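Local coordinates for hypothetical protein aq_1956 (Aquifex aeolicus, PDB 2YVT) that is of unknown function but belongs to the calcineurin-like metallophosphoesterase superfamily and so may hydrolyse phosphoester bonds, at residues A[6-17]-A[238-249]. Sequence-based numbering, arbitrary orientation.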
ATOM      1  N   ARG A   6     -18.805   3.209   8.445  1.00 22.49           N
ATOM      2  CA  ARG A   6     -17.653   2.325   8.334  1.00 19.71           C
ATOM      3  C   ARG A   6     -16.524   3.209   7.832  1.00 17.61           C
ATOM      4  O   ARG A   6     -16.389   3.452   6.629  1.00 17.39           O
ATOM      5  CB  ARG A   6     -17.946   1.186   7.357  1.00 21.28           C
ATOM      6  CG  ARG A   6     -19.062   0.227   7.805  1.00 23.47           C
ATOM      7  CD  ARG A   6     -18.647  -0.600   9.020  1.00 26.01           C
ATOM      8  NE  ARG A   6     -19.665  -1.571   9.423  1.00 28.34           N
ATOM      9  CZ  ARG A   6     -20.575  -1.368  10.375  1.00 29.89           C
ATOM     10  NH1 ARG A   6     -20.622  -0.215  11.036  1.00 30.43           N
ATOM     11  NH2 ARG A   6     -21.449  -2.325  10.663  1.00 31.09           N
ATOM     12  N   LYS A   7     -15.738   3.713   8.774  1.00 15.65           N
ATOM     13  CA  LYS A   7     -14.807   4.798   8.501  1.00 15.94           C
ATOM     14  C   LYS A   7     -13.393   4.268   8.307  1.00 13.78           C
ATOM     15  O   LYS A   7     -12.923   3.432   9.075  1.00 13.62           O
ATOM     16  CB  LYS A   7     -14.847   5.835   9.624  1.00 18.89           C
ATOM     17  CG  LYS A   7     -16.184   6.578   9.744  1.00 18.92           C
ATOM     18  CD  LYS A   7     -16.152   7.607  10.877  1.00 20.68           C
ATOM     19  CE  LYS A   7     -17.545   8.173  11.192  1.00 22.50           C
ATOM     20  NZ  LYS A   7     -18.066   9.113  10.151  1.00 26.70           N
ATOM     21  N   VAL A   8     -12.721   4.776   7.277  1.00 11.73           N
ATOM     22  CA  VAL A   8     -11.370   4.331   6.933  1.00 10.44           C
ATOM     23  C   VAL A   8     -10.439   5.533   6.899  1.00 10.64           C
ATOM     24  O   VAL A   8     -10.734   6.528   6.233  1.00 10.95           O
ATOM     25  CB  VAL A   8     -11.334   3.645   5.528  1.00 10.19           C
ATOM     26  CG1 VAL A   8      -9.928   3.143   5.203  1.00 11.57           C
ATOM     27  CG2 VAL A   8     -12.346   2.501   5.446  1.00 11.87           C
ATOM     28  N   LEU A   9      -9.336   5.456   7.641  1.00 10.64           N
ATOM     29  CA  LEU A   9      -8.264   6.453   7.533  1.00 10.57           C
ATOM     30  C   LEU A   9      -7.144   5.793   6.744  1.00 10.18           C
ATOM     31  O   LEU A   9      -6.655   4.739   7.145  1.00  9.61           O
ATOM     32  CB  LEU A   9      -7.757   6.877   8.921  1.00 12.61           C
ATOM     33  CG  LEU A   9      -6.811   8.093   9.055  1.00 14.76           C
ATOM     34  CD1 LEU A   9      -6.609   8.397  10.542  1.00 17.04           C
ATOM     35  CD2 LEU A   9      -5.456   7.933   8.385  1.00 18.53           C
ATOM     36  N   ALA A  10      -6.735   6.409   5.636  1.00  8.92           N
ATOM     37  CA  ALA A  10      -5.669   5.840   4.797  1.00  8.20           C
ATOM     38  C   ALA A  10      -4.509   6.802   4.620  1.00  8.98           C
ATOM     39  O   ALA A  10      -4.711   8.001   4.424  1.00  9.13           O
ATOM     40  CB  ALA A  10      -6.223   5.426   3.430  1.00  8.81           C
ATOM     41  N   ILE A  11      -3.297   6.256   4.690  1.00  7.32           N
ATOM     42  CA  ILE A  11      -2.080   6.987   4.331  1.00  8.27           C
ATOM     43  C   ILE A  11      -1.265   6.171   3.326  1.00  8.44           C
ATOM     44  O   ILE A  11      -1.487   4.966   3.155  1.00  7.98           O
ATOM     45  CB  ILE A  11      -1.200   7.324   5.573  1.00  8.67           C
ATOM     46  CG1 ILE A  11      -0.627   6.047   6.216  1.00  9.24           C
ATOM     47  CG2 ILE A  11      -1.989   8.175   6.567  1.00  9.83           C
ATOM     48  CD1 ILE A  11       0.423   6.327   7.299  1.00  9.58           C
ATOM     49  N   LYS A  12      -0.320   6.831   2.664  1.00  7.21           N
ATOM     50  CA  LYS A  12       0.610   6.150   1.762  1.00  8.59           C
ATOM     51  C   LYS A  12       1.987   6.785   1.863  1.00  7.92           C
ATOM     52  O   LYS A  12       2.112   7.950   2.257  1.00  9.14           O
ATOM     53  CB  LYS A  12       0.094   6.122   0.310  1.00  9.57           C
ATOM     54  CG  LYS A  12      -0.011   7.480  -0.420  1.00 11.69           C
ATOM     55  CD  LYS A  12       1.207   7.773  -1.272  1.00 12.06           C
ATOM     56  CE  LYS A  12       1.074   9.110  -2.001  1.00  9.77           C
ATOM     57  NZ  LYS A  12       0.496   8.944  -3.375  1.00 10.86           N
ATOM     58  N   ASN A  13       3.009   6.012   1.507  1.00  8.50           N
ATOM     59  CA  ASN A  13       4.405   6.456   1.585  1.00  7.46           C
ATOM     60  C   ASN A  13       4.768   6.946   2.985  1.00  7.85           C
ATOM     61  O   ASN A  13       5.195   8.092   3.177  1.00  9.84           O
ATOM     62  CB  ASN A  13       4.718   7.512   0.510  1.00  8.65           C
ATOM     63  CG  ASN A  13       4.931   6.901  -0.868  1.00  9.35           C
ATOM     64  OD1 ASN A  13       5.349   5.743  -0.998  1.00 11.04           O
ATOM     65  ND2 ASN A  13       4.676   7.691  -1.908  1.00 11.01           N
ATOM     66  N   PHE A  14       4.597   6.052   3.958  1.00  7.56           N
ATOM     67  CA  PHE A  14       5.034   6.299   5.335  1.00  8.15           C
ATOM     68  C   PHE A  14       6.513   6.701   5.363  1.00  9.19           C
ATOM     69  O   PHE A  14       6.888   7.641   6.073  1.00 10.61           O
ATOM     70  CB  PHE A  14       4.763   5.068   6.210  1.00  9.50           C
ATOM     71  CG  PHE A  14       5.329   5.178   7.583  1.00  9.95           C
ATOM     72  CD1 PHE A  14       4.748   6.033   8.515  1.00 10.40           C
ATOM     73  CD2 PHE A  14       6.446   4.428   7.952  1.00 11.56           C
ATOM     74  CE1 PHE A  14       5.287   6.147   9.793  1.00 10.63           C
ATOM     75  CE2 PHE A  14       6.996   4.540   9.227  1.00 10.85           C
ATOM     76  CZ  PHE A  14       6.414   5.401  10.148  1.00 10.65           C
ATOM     77  N   LYS A  15       7.333   5.988   4.585  1.00  9.62           N
ATOM     78  CA  LYS A  15       8.747   6.335   4.350  1.00 10.82           C
ATOM     79  C   LYS A  15       9.491   6.677   5.645  1.00 10.79           C
ATOM     80  O   LYS A  15      10.201   7.684   5.742  1.00 11.93           O
ATOM     81  CB  LYS A  15       8.875   7.470   3.319  1.00 11.94           C
ATOM     82  CG  LYS A  15       8.589   7.035   1.888  1.00 14.60           C
ATOM     83  CD  LYS A  15       8.749   8.176   0.887  1.00 15.07           C
ATOM     84  CE  LYS A  15       8.394   7.723  -0.525  1.00 18.27           C
ATOM     85  NZ  LYS A  15       8.830   8.698  -1.586  1.00 20.86           N
ATOM     86  N   GLU A  16       9.306   5.821   6.644  1.00  9.83           N
ATOM     87  CA  GLU A  16      10.024   5.915   7.922  1.00 11.56           C
ATOM     88  C   GLU A  16       9.771   7.225   8.697  1.00 10.62           C
ATOM     89  O   GLU A  16      10.623   7.665   9.480  1.00 11.88           O
ATOM     90  CB  GLU A  16      11.524   5.673   7.707  1.00 11.73           C
ATOM     91  CG  GLU A  16      11.815   4.388   6.946  1.00 12.80           C
ATOM     92  CD  GLU A  16      13.287   4.102   6.754  1.00 13.79           C
ATOM     93  OE1 GLU A  16      14.147   4.720   7.443  1.00 15.15           O
ATOM     94  OE2 GLU A  16      13.575   3.248   5.889  1.00 14.70           O
ATOM     95  N   ARG A  17       8.603   7.832   8.487  1.00 11.00           N
ATOM     96  CA  ARG A  17       8.261   9.094   9.151  1.00 10.69           C
ATOM     97  C   ARG A  17       7.621   8.882  10.523  1.00 10.65           C
ATOM     98  O   ARG A  17       6.473   9.265  10.787  1.00 10.69           O
ATOM     99  CB  ARG A  17       7.445  10.023   8.234  1.00 11.83           C
ATOM    100  CG  ARG A  17       8.223  10.474   6.977  1.00 11.46           C
ATOM    101  CD  ARG A  17       9.549  11.188   7.329  1.00 12.16           C
ATOM    102  NE  ARG A  17       9.286  12.398   8.107  1.00 11.67           N
ATOM    103  CZ  ARG A  17       8.948  13.568   7.563  1.00 12.28           C
ATOM    104  NH1 ARG A  17       8.876  13.694   6.240  1.00 12.00           N
ATOM    105  NH2 ARG A  17       8.696  14.612   8.337  1.00 11.11           N
ATOM    106  N   GLU A 238       0.698  12.377  -0.145  1.00  8.48           N
ATOM    107  CA  GLU A 238       1.928  12.011   0.566  1.00  8.79           C
ATOM    108  C   GLU A 238       1.850  12.211   2.068  1.00  8.97           C
ATOM    109  O   GLU A 238       1.632  13.327   2.543  1.00  9.67           O
ATOM    110  CB  GLU A 238       3.110  12.821   0.026  1.00  9.32           C
ATOM    111  CG  GLU A 238       3.401  12.583  -1.447  1.00 10.61           C
ATOM    112  CD  GLU A 238       3.991  11.206  -1.757  1.00 12.19           C
ATOM    113  OE1 GLU A 238       4.418  10.480  -0.835  1.00 12.50           O
ATOM    114  OE2 GLU A 238       4.036  10.857  -2.946  1.00 15.09           O
ATOM    115  N   PHE A 239       2.081  11.135   2.820  1.00  7.88           N
ATOM    116  CA  PHE A 239       2.204  11.243   4.269  1.00  8.29           C
ATOM    117  C   PHE A 239       3.262  12.284   4.698  1.00 10.25           C
ATOM    118  O   PHE A 239       3.061  12.984   5.703  1.00 10.47           O
ATOM    119  CB  PHE A 239       2.506   9.872   4.867  1.00  9.83           C
ATOM    120  CG  PHE A 239       2.418   9.824   6.361  1.00  9.59           C
ATOM    121  CD1 PHE A 239       1.206  10.054   7.008  1.00 10.67           C
ATOM    122  CD2 PHE A 239       3.542   9.498   7.126  1.00 10.33           C
ATOM    123  CE1 PHE A 239       1.120   9.984   8.396  1.00 10.94           C
ATOM    124  CE2 PHE A 239       3.452   9.419   8.524  1.00 10.22           C
ATOM    125  CZ  PHE A 239       2.239   9.668   9.149  1.00 10.58           C
ATOM    126  N   GLU A 240       4.349  12.411   3.924  1.00 10.50           N
ATOM    127  CA  GLU A 240       5.404  13.418   4.200  1.00 12.51           C
ATOM    128  C   GLU A 240       4.898  14.853   4.117  1.00 13.04           C
ATOM    129  O   GLU A 240       5.554  15.781   4.609  1.00 15.38           O
ATOM    130  CB  GLU A 240       6.509  13.392   3.158  1.00 16.49           C
ATOM    131  CG  GLU A 240       7.252  12.161   2.888  1.00 22.22           C
ATOM    132  CD  GLU A 240       8.135  12.385   1.661  1.00 24.68           C
ATOM    133  OE1 GLU A 240       9.278  11.924   1.661  1.00 26.29           O
ATOM    134  OE2 GLU A 240       7.680  13.057   0.694  1.00 27.87           O
ATOM    135  N   GLU A 241       3.804  15.047   3.396  1.00 12.92           N
ATOM    136  CA  GLU A 241       3.179  16.358   3.279  1.00 13.21           C
ATOM    137  C   GLU A 241       2.114  16.546   4.355  1.00 13.51           C
ATOM    138  O   GLU A 241       1.388  17.540   4.348  1.00 15.26           O
ATOM    139  CB  GLU A 241       2.562  16.521   1.884  1.00 14.18           C
ATOM    140  CG  GLU A 241       3.594  16.550   0.777  1.00 13.78           C
ATOM    141  CD  GLU A 241       3.009  16.512  -0.617  1.00 14.88           C
ATOM    142  OE1 GLU A 241       1.825  16.873  -0.799  1.00 17.17           O
ATOM    143  OE2 GLU A 241       3.755  16.120  -1.531  1.00 16.66           O
ATOM    144  N   GLY A 242       2.014  15.580   5.271  1.00 13.13           N
ATOM    145  CA  GLY A 242       0.978  15.587   6.302  1.00 12.37           C
ATOM    146  C   GLY A 242      -0.403  15.196   5.805  1.00 11.68           C
ATOM    147  O   GLY A 242      -1.404  15.474   6.463  1.00 12.48           O
ATOM    148  N   ARG A 243      -0.452  14.535   4.652  1.00 11.55           N
ATOM    149  CA  ARG A 243      -1.714  14.203   4.012  1.00 12.59           C
ATOM    150  C   ARG A 243      -2.225  12.811   4.373  1.00 11.73           C
ATOM    151  O   ARG A 243      -1.445  11.888   4.645  1.00 10.84           O
ATOM    152  CB  ARG A 243      -1.619  14.407   2.495  1.00 13.49           C
ATOM    153  CG  ARG A 243      -1.580  15.913   2.145  1.00 16.19           C
ATOM    154  CD  ARG A 243      -1.622  16.249   0.668  1.00 17.75           C
ATOM    155  NE  ARG A 243      -2.142  17.610   0.461  1.00 22.05           N
ATOM    156  CZ  ARG A 243      -1.408  18.724   0.393  1.00 24.33           C
ATOM    157  NH1 ARG A 243      -2.012  19.891   0.214  1.00 27.46           N
ATOM    158  NH2 ARG A 243      -0.080  18.694   0.492  1.00 25.22           N
ATOM    159  N   TYR A 244      -3.547  12.693   4.401  1.00 10.28           N
ATOM    160  CA  TYR A 244      -4.221  11.417   4.585  1.00 10.15           C
ATOM    161  C   TYR A 244      -5.599  11.489   3.933  1.00 10.12           C
ATOM    162  O   TYR A 244      -6.063  12.570   3.557  1.00  9.81           O
ATOM    163  CB  TYR A 244      -4.333  11.073   6.076  1.00 11.98           C
ATOM    164  CG  TYR A 244      -5.179  12.038   6.876  1.00 11.82           C
ATOM    165  CD1 TYR A 244      -6.540  11.796   7.083  1.00 13.05           C
ATOM    166  CD2 TYR A 244      -4.615  13.189   7.444  1.00 12.40           C
ATOM    167  CE1 TYR A 244      -7.323  12.681   7.819  1.00 14.02           C
ATOM    168  CE2 TYR A 244      -5.392  14.079   8.176  1.00 12.74           C
ATOM    169  CZ  TYR A 244      -6.742  13.814   8.364  1.00 13.65           C
ATOM    170  OH  TYR A 244      -7.528  14.691   9.088  1.00 15.16           O
ATOM    171  N   ALA A 245      -6.244  10.336   3.777  1.00  9.85           N
ATOM    172  CA  ALA A 245      -7.627  10.310   3.298  1.00 10.60           C
ATOM    173  C   ALA A 245      -8.528   9.741   4.378  1.00 11.03           C
ATOM    174  O   ALA A 245      -8.103   8.898   5.166  1.00 10.40           O
ATOM    175  CB  ALA A 245      -7.746   9.478   2.039  1.00 12.08           C
ATOM    176  N   PHE A 246      -9.774  10.209   4.407  1.00 11.34           N
ATOM    177  CA  PHE A 246     -10.754   9.688   5.339  1.00 13.40           C
ATOM    178  C   PHE A 246     -12.010   9.315   4.562  1.00 14.59           C
ATOM    179  O   PHE A 246     -12.602  10.158   3.882  1.00 15.28           O
ATOM    180  CB  PHE A 246     -11.051  10.710   6.447  1.00 15.71           C
ATOM    181  CG  PHE A 246     -11.595  10.091   7.700  1.00 16.89           C
ATOM    182  CD1 PHE A 246     -10.740   9.580   8.673  1.00 17.61           C
ATOM    183  CD2 PHE A 246     -12.965  10.004   7.901  1.00 17.92           C
ATOM    184  CE1 PHE A 246     -11.248   8.994   9.835  1.00 18.17           C
ATOM    185  CE2 PHE A 246     -13.485   9.419   9.066  1.00 18.63           C
ATOM    186  CZ  PHE A 246     -12.623   8.916  10.026  1.00 17.66           C
ATOM    187  N   LEU A 247     -12.391   8.042   4.646  1.00 13.89           N
ATOM    188  CA  LEU A 247     -13.476   7.490   3.847  1.00 16.17           C
ATOM    189  C   LEU A 247     -14.590   7.013   4.769  1.00 16.32           C
ATOM    190  O   LEU A 247     -14.329   6.410   5.802  1.00 17.50           O
ATOM    191  CB  LEU A 247     -12.984   6.309   2.992  1.00 17.63           C
ATOM    192  CG  LEU A 247     -11.817   6.404   1.994  1.00 18.74           C
ATOM    193  CD1 LEU A 247     -10.446   6.484   2.661  1.00 20.39           C
ATOM    194  CD2 LEU A 247     -11.853   5.201   1.069  1.00 18.80           C
ATOM    195  N   ASP A 248     -15.831   7.305   4.397  1.00 16.33           N
ATOM    196  CA  ASP A 248     -16.975   6.672   5.021  1.00 16.45           C
ATOM    197  C   ASP A 248     -17.616   5.769   3.969  1.00 16.45           C
ATOM    198  O   ASP A 248     -18.229   6.250   3.018  1.00 16.85           O
ATOM    199  CB  ASP A 248     -17.971   7.722   5.529  1.00 20.36           C
ATOM    200  CG  ASP A 248     -19.114   7.107   6.315  1.00 23.77           C
ATOM    201  OD1 ASP A 248     -19.465   5.943   6.037  1.00 24.60           O
ATOM    202  OD2 ASP A 248     -19.657   7.782   7.227  1.00 26.28           O
ATOM    203  N   LEU A 249     -17.448   4.461   4.134  1.00 15.64           N
ATOM    204  CA  LEU A 249     -17.923   3.493   3.145  1.00 15.95           C
ATOM    205  C   LEU A 249     -19.433   3.328   3.164  1.00 16.67           C
ATOM    206  O   LEU A 249     -20.015   2.835   2.195  1.00 18.07           O
ATOM    207  CB  LEU A 249     -17.251   2.135   3.346  1.00 17.17           C
ATOM    208  CG  LEU A 249     -15.717   2.114   3.304  1.00 19.33           C
ATOM    209  CD1 LEU A 249     -15.222   0.678   3.391  1.00 20.41           C
ATOM    210  CD2 LEU A 249     -15.184   2.801   2.058  1.00 21.26           C
TER
HETATM  211  O   HOH W   1      -0.760   9.686   3.177  1.00  9.17           O
HETATM  212  O   HOH W   2       7.376  10.882  -1.067  1.00 36.87           O
HETATM  213  O   HOH W   3       6.888  16.372   6.892  1.00 13.10           O
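Val-8 and Leu-247 form a hydrogen-bonded antiparallel pair, as do Ala-10 and Ala-245, and so join strand 7-12 to strand 243-248 inside one mixed sheet of the metallophosphoesterase fold. The axes of the two short strands come within 4.6 Å, their N-to-C directions 164° apart and thus close to antiparallel. Val-8 N meets Leu-247 O at 2.7 Å, and one end of the pair is closed by Leu-249 N donating to Arg-6 O (2.9 Å). Strand 35-39 flanks 7-12 on its other edge, so a late strand is stitched to the first one beside the parallel part of the sheet.

Lys-7 crosses the rim of the Phe-246 ring: CB lies 3.8 Å from Phe-246 CZ, CG and then CD pass its CE2, with CD near the ring plane at the edge, and CE leads on from there to the tip. A bend at chi4 (-73°) carries NZ to a salt bridge with Asp-248 OD2, at 3.6 Å; Asp-248 OD1 is taken by Thr-250 N.

Where the strands part, the 3-10 segment 239-241 packs against Ile-11 and the turn of residues 14-17. Ile-11 CD1 sits over one face of the Phe-239 ring, 3.9 Å from its centroid and 16° off the normal, a CH-pi contact, while Arg-17 O lies in plane at the ring edge. The chain of Glu-238, bent at chi2, turns its carboxylate back toward Asn-13, whose amide plane is nearly coplanar with it and whose OD1 accepts from Asn-41 N. With an alanine here in place of Glu-238 the carboxylate is gone, and Asn-13 ND2 is likely to be left without this acceptor. The bond itself runs from Asn-13 ND2 to the syn side of Glu-238 OE1, at 3.0 Å.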